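Methylaspartate ammonia-lyase (Citrobacter amalonaticus, PDB 1KKO) catalyses the reversible, magnesium-dependent anti elimination of ammonia from (2S,3S)-3-methyl-L-aspartate to give mesaconate. Local coordinates at residues K281-L295 against I316-V328. Residues are numbered along the deposited sequence; the frame is centred on the assembly and turned at random.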
loop_
_atom_site.group_PDB
_atom_site.type_symbol
_atom_site.label_atom_id
_atom_site.label_comp_id
_atom_site.label_asym_id
_atom_site.label_seq_id
_atom_site.Cartn_x
_atom_site.Cartn_y
_atom_site.Cartn_z
ATOM N N LYS A 281 -25.767 -14.947 -14.949
ATOM C CA LYS A 281 -26.074 -13.585 -15.302
ATOM C C LYS A 281 -27.567 -13.294 -15.553
ATOM O O LYS A 281 -28.122 -12.393 -14.936
ATOM C CB LYS A 281 -25.199 -13.192 -16.477
ATOM C CG LYS A 281 -25.415 -11.838 -16.985
ATOM C CD LYS A 281 -24.583 -11.663 -18.223
ATOM C CE LYS A 281 -24.982 -10.431 -18.954
ATOM N NZ LYS A 281 -24.219 -10.297 -20.216
ATOM N N PRO A 282 -28.248 -14.025 -16.435
ATOM C CA PRO A 282 -29.666 -13.707 -16.661
ATOM C C PRO A 282 -30.527 -13.775 -15.395
ATOM O O PRO A 282 -31.358 -12.886 -15.174
ATOM C CB PRO A 282 -30.111 -14.740 -17.702
ATOM C CG PRO A 282 -28.876 -15.234 -18.319
ATOM C CD PRO A 282 -27.784 -15.132 -17.281
ATOM N N ASP A 283 -30.340 -14.801 -14.570
ATOM C CA ASP A 283 -31.113 -14.909 -13.340
ATOM C C ASP A 283 -30.721 -13.822 -12.332
ATOM O O ASP A 283 -31.554 -13.371 -11.562
ATOM C CB ASP A 283 -30.950 -16.288 -12.694
ATOM C CG ASP A 283 -31.619 -17.399 -13.487
ATOM O OD1 ASP A 283 -32.480 -17.108 -14.351
ATOM O OD2 ASP A 283 -31.339 -18.591 -13.287
ATOM N N GLN A 284 -29.448 -13.426 -12.324
ATOM C CA GLN A 284 -28.989 -12.387 -11.408
ATOM C C GLN A 284 -29.660 -11.049 -11.747
ATOM O O GLN A 284 -30.132 -10.341 -10.864
ATOM C CB GLN A 284 -27.466 -12.271 -11.460
ATOM C CG GLN A 284 -26.881 -11.303 -10.448
ATOM C CD GLN A 284 -27.062 -11.742 -9.014
ATOM O OE1 GLN A 284 -27.407 -12.897 -8.745
ATOM N NE2 GLN A 284 -26.793 -10.838 -8.077
ATOM N N ILE A 285 -29.712 -10.732 -13.035
ATOM C CA ILE A 285 -30.357 -9.506 -13.485
ATOM C C ILE A 285 -31.831 -9.510 -13.068
ATOM O O ILE A 285 -32.336 -8.539 -12.489
ATOM C CB ILE A 285 -30.206 -9.346 -15.010
ATOM C CG1 ILE A 285 -28.741 -9.049 -15.351
ATOM C CG2 ILE A 285 -31.125 -8.244 -15.540
ATOM C CD1 ILE A 285 -28.462 -8.981 -16.815
ATOM N N ARG A 286 -32.513 -10.622 -13.323
ATOM C CA ARG A 286 -33.926 -10.714 -12.960
ATOM C C ARG A 286 -34.145 -10.583 -11.451
ATOM O O ARG A 286 -35.055 -9.896 -10.993
ATOM C CB ARG A 286 -34.520 -12.017 -13.473
ATOM C CG ARG A 286 -34.958 -11.921 -14.909
ATOM C CD ARG A 286 -35.712 -13.138 -15.374
ATOM N NE ARG A 286 -34.807 -14.270 -15.511
ATOM C CZ ARG A 286 -34.129 -14.569 -16.610
ATOM N NH1 ARG A 286 -33.331 -15.629 -16.618
ATOM N NH2 ARG A 286 -34.235 -13.823 -17.705
HETATM N N MSE A 287 -33.286 -11.220 -10.670
HETATM C CA MSE A 287 -33.417 -11.165 -9.236
HETATM C C MSE A 287 -33.204 -9.759 -8.673
HETATM O O MSE A 287 -33.960 -9.288 -7.828
HETATM C CB MSE A 287 -32.392 -12.096 -8.631
HETATM C CG MSE A 287 -32.278 -11.963 -7.160
HETATM SE SE MSE A 287 -33.756 -12.730 -6.222
HETATM C CE MSE A 287 -34.291 -14.103 -7.416
ATOM N N LEU A 288 -32.150 -9.084 -9.115
ATOM C CA LEU A 288 -31.909 -7.738 -8.625
ATOM C C LEU A 288 -33.050 -6.809 -9.030
ATOM O O LEU A 288 -33.462 -5.961 -8.246
ATOM C CB LEU A 288 -30.586 -7.199 -9.144
ATOM C CG LEU A 288 -29.328 -7.923 -8.671
ATOM C CD1 LEU A 288 -28.107 -7.174 -9.191
ATOM C CD2 LEU A 288 -29.282 -8.033 -7.167
ATOM N N THR A 289 -33.556 -6.978 -10.250
ATOM C CA THR A 289 -34.665 -6.152 -10.732
ATOM C C THR A 289 -35.858 -6.283 -9.800
ATOM O O THR A 289 -36.479 -5.302 -9.415
ATOM C CB THR A 289 -35.051 -6.564 -12.159
ATOM O OG1 THR A 289 -33.949 -6.336 -13.051
ATOM C CG2 THR A 289 -36.193 -5.702 -12.701
ATOM N N ALA A 290 -36.166 -7.515 -9.425
ATOM C CA ALA A 290 -37.264 -7.777 -8.507
ATOM C C ALA A 290 -37.047 -7.165 -7.122
ATOM O O ALA A 290 -37.972 -6.632 -6.522
ATOM C CB ALA A 290 -37.518 -9.261 -8.406
ATOM N N ILE A 291 -35.822 -7.231 -6.593
ATOM C CA ILE A 291 -35.555 -6.607 -5.303
ATOM C C ILE A 291 -35.729 -5.089 -5.408
ATOM O O ILE A 291 -36.313 -4.466 -4.518
ATOM C CB ILE A 291 -34.140 -6.962 -4.778
ATOM C CG1 ILE A 291 -34.040 -8.466 -4.512
ATOM C CG2 ILE A 291 -33.824 -6.173 -3.508
ATOM C CD1 ILE A 291 -32.611 -8.950 -4.286
ATOM N N THR A 292 -35.196 -4.505 -6.477
ATOM C CA THR A 292 -35.300 -3.070 -6.700
ATOM C C THR A 292 -36.774 -2.661 -6.758
ATOM O O THR A 292 -37.177 -1.689 -6.116
ATOM C CB THR A 292 -34.563 -2.715 -7.997
ATOM O OG1 THR A 292 -33.163 -2.998 -7.837
ATOM C CG2 THR A 292 -34.606 -1.210 -8.280
ATOM N N LYS A 293 -37.570 -3.432 -7.495
ATOM C CA LYS A 293 -39.006 -3.166 -7.611
ATOM C C LYS A 293 -39.663 -3.118 -6.239
ATOM O O LYS A 293 -40.441 -2.205 -5.937
ATOM C CB LYS A 293 -39.675 -4.247 -8.458
ATOM C CG LYS A 293 -41.140 -3.970 -8.787
ATOM C CD LYS A 293 -41.818 -5.173 -9.428
ATOM C CE LYS A 293 -43.265 -4.872 -9.788
ATOM N NZ LYS A 293 -44.017 -6.101 -10.158
ATOM N N GLU A 294 -39.378 -4.101 -5.393
ATOM C CA GLU A 294 -39.982 -4.123 -4.065
ATOM C C GLU A 294 -39.472 -2.994 -3.154
ATOM O O GLU A 294 -40.243 -2.440 -2.369
ATOM C CB GLU A 294 -39.814 -5.495 -3.404
ATOM C CG GLU A 294 -40.439 -5.619 -2.021
ATOM C CD GLU A 294 -41.961 -5.574 -2.010
ATOM O OE1 GLU A 294 -42.592 -5.542 -3.088
ATOM O OE2 GLU A 294 -42.526 -5.568 -0.896
ATOM N N LEU A 295 -38.189 -2.642 -3.252
ATOM C CA LEU A 295 -37.649 -1.547 -2.444
ATOM C C LEU A 295 -38.406 -0.257 -2.740
ATOM O O LEU A 295 -38.775 0.496 -1.830
ATOM C CB LEU A 295 -36.156 -1.363 -2.717
ATOM C CG LEU A 295 -35.256 -2.410 -2.056
ATOM C CD1 LEU A 295 -33.820 -2.249 -2.533
ATOM C CD2 LEU A 295 -35.324 -2.311 -0.557
ATOM N N ILE A 316 -22.152 -4.988 -17.935
ATOM C CA ILE A 316 -22.560 -3.747 -17.297
ATOM C C ILE A 316 -23.705 -3.092 -18.081
ATOM O O ILE A 316 -24.680 -2.620 -17.502
ATOM C CB ILE A 316 -21.348 -2.817 -17.142
ATOM C CG1 ILE A 316 -20.376 -3.417 -16.112
ATOM C CG2 ILE A 316 -21.796 -1.421 -16.751
ATOM C CD1 ILE A 316 -18.953 -2.981 -16.283
ATOM N N VAL A 317 -23.581 -3.081 -19.397
ATOM C CA VAL A 317 -24.642 -2.584 -20.267
ATOM C C VAL A 317 -25.935 -3.351 -20.004
ATOM O O VAL A 317 -27.006 -2.744 -19.874
ATOM C CB VAL A 317 -24.216 -2.701 -21.737
ATOM C CG1 VAL A 317 -25.395 -2.515 -22.680
ATOM C CG2 VAL A 317 -23.136 -1.689 -22.038
ATOM N N ASP A 318 -25.844 -4.674 -19.891
ATOM C CA ASP A 318 -27.030 -5.507 -19.682
ATOM C C ASP A 318 -27.702 -5.249 -18.330
ATOM O O ASP A 318 -28.937 -5.161 -18.241
ATOM C CB ASP A 318 -26.663 -6.984 -19.825
ATOM C CG ASP A 318 -26.268 -7.369 -21.240
ATOM O OD1 ASP A 318 -26.588 -6.638 -22.205
ATOM O OD2 ASP A 318 -25.634 -8.411 -21.475
ATOM N N PHE A 319 -26.908 -5.136 -17.267
ATOM C CA PHE A 319 -27.476 -4.827 -15.964
ATOM C C PHE A 319 -28.125 -3.438 -15.959
ATOM O O PHE A 319 -29.160 -3.231 -15.325
ATOM C CB PHE A 319 -26.422 -4.926 -14.852
ATOM C CG PHE A 319 -26.187 -6.325 -14.329
ATOM C CD1 PHE A 319 -25.452 -7.246 -15.055
ATOM C CD2 PHE A 319 -26.680 -6.690 -13.100
ATOM C CE1 PHE A 319 -25.231 -8.515 -14.558
ATOM C CE2 PHE A 319 -26.456 -7.961 -12.599
ATOM C CZ PHE A 319 -25.726 -8.861 -13.324
ATOM N N THR A 320 -27.488 -2.492 -16.637
ATOM C CA THR A 320 -28.006 -1.135 -16.756
ATOM C C THR A 320 -29.314 -1.081 -17.544
ATOM O O THR A 320 -30.293 -0.498 -17.088
ATOM C CB THR A 320 -26.945 -0.265 -17.421
ATOM O OG1 THR A 320 -25.794 -0.192 -16.564
ATOM C CG2 THR A 320 -27.430 1.177 -17.597
ATOM N N ASP A 321 -29.333 -1.712 -18.711
ATOM C CA ASP A 321 -30.509 -1.650 -19.577
ATOM C C ASP A 321 -31.725 -2.254 -18.910
ATOM O O ASP A 321 -32.842 -1.873 -19.212
ATOM C CB ASP A 321 -30.253 -2.408 -20.866
ATOM C CG ASP A 321 -29.287 -1.710 -21.791
ATOM O OD1 ASP A 321 -28.948 -0.535 -21.546
ATOM O OD2 ASP A 321 -28.845 -2.283 -22.811
ATOM N N ALA A 322 -31.510 -3.225 -18.036
ATOM C CA ALA A 322 -32.600 -3.889 -17.342
ATOM C C ALA A 322 -33.148 -3.078 -16.162
ATOM O O ALA A 322 -34.148 -3.459 -15.568
ATOM C CB ALA A 322 -32.120 -5.243 -16.849
ATOM N N GLY A 323 -32.499 -1.978 -15.795
ATOM C CA GLY A 323 -32.922 -1.214 -14.636
ATOM C C GLY A 323 -32.875 -2.089 -13.399
ATOM O O GLY A 323 -33.718 -1.999 -12.516
ATOM N N SER A 324 -31.835 -2.909 -13.310
ATOM C CA SER A 324 -31.813 -3.973 -12.323
ATOM C C SER A 324 -31.469 -3.564 -10.900
ATOM O O SER A 324 -31.798 -4.289 -9.962
ATOM C CB SER A 324 -30.862 -5.068 -12.792
ATOM O OG SER A 324 -29.537 -4.582 -12.895
ATOM N N CYS A 325 -30.827 -2.413 -10.729
ATOM C CA CYS A 325 -30.326 -2.010 -9.426
ATOM C C CYS A 325 -29.922 -0.553 -9.507
ATOM O O CYS A 325 -29.993 0.044 -10.573
ATOM C CB CYS A 325 -29.120 -2.871 -9.045
ATOM S SG CYS A 325 -27.843 -2.880 -10.290
ATOM N N HIS A 326 -29.509 0.015 -8.390
ATOM C CA HIS A 326 -29.183 1.431 -8.349
ATOM C C HIS A 326 -27.764 1.751 -8.751
ATOM O O HIS A 326 -27.491 2.843 -9.223
ATOM C CB HIS A 326 -29.420 1.957 -6.944
ATOM C CG HIS A 326 -30.784 1.649 -6.432
ATOM N ND1 HIS A 326 -31.068 0.487 -5.751
ATOM C CD2 HIS A 326 -31.952 2.327 -6.531
ATOM C CE1 HIS A 326 -32.353 0.464 -5.448
ATOM N NE2 HIS A 326 -32.911 1.570 -5.903
HETATM N N MSE A 327 -26.867 0.795 -8.536
HETATM C CA MSE A 327 -25.442 0.987 -8.745
HETATM C C MSE A 327 -24.850 -0.332 -9.186
HETATM O O MSE A 327 -25.337 -1.388 -8.792
HETATM C CB MSE A 327 -24.804 1.423 -7.426
HETATM C CG MSE A 327 -23.304 1.607 -7.459
HETATM SE SE MSE A 327 -22.610 2.163 -5.727
HETATM C CE MSE A 327 -22.610 4.062 -6.020
ATOM N N VAL A 328 -23.818 -0.272 -10.023
ATOM C CA VAL A 328 -23.099 -1.466 -10.442
ATOM C C VAL A 328 -21.619 -1.329 -10.118
ATOM O O VAL A 328 -21.035 -0.273 -10.345
ATOM C CB VAL A 328 -23.216 -1.735 -11.960
ATOM C CG1 VAL A 328 -24.615 -2.166 -12.336
ATOM C CG2 VAL A 328 -22.814 -0.548 -12.756
HETATM O O HOH W 1 -35.548 1.196 -5.166
#
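Lys281 and Asp318 close one end of this contact, in which helix 281-295 packs on the end of the helix containing 316-321 and on the loop that follows it. NZ of Lys281 lies 2.7 Å from OD2 of Asp318, a salt bridge that meets its anti lone pair. Lys281 has CG anti to the backbone N (chi1 178°) and an extended chain beyond, which carries NZ across to the carboxylate. The ammonium also pairs with Asp315, while OD1 of Asp318 accepts from Gln314, so both carboxylate oxygens are engaged. Next along, the ring of Phe319 fits as a knob among Lys281, Gln284, Ile285 and Leu288. CG1 of Ile285 stands 3.5 Å from the ring centroid and 6° off its normal, a CH-pi contact; Gln284 CG and Leu288 CD1 meet the ring edge. The amide of Gln284 is held by Ala278 N and Val276 O.

The Thr292 hydroxyl has two acceptors for one proton, Ser324 O at 2.8 Å from OG1 and Leu288 O at 3.0 Å, and the choice is unsettled. Thr289 OG1 instead bonds back to Ile285 O, and Ser324 OG to Phe319 O. His326 is satisfied at both nitrogens: ND1 by Ile304 N, NE2 by a water 2.8 Å away that weakly bridges to Thr292 O.

Helix 313-321 ends in a Schellman motif at Gly323. The axes of 281-295 and 316-321 lie 32° apart; their helices follow strands 270-273 and 303-306, and strand 327-330 comes next, successive beta-alpha units of the enolase-superfamily TIM barrel.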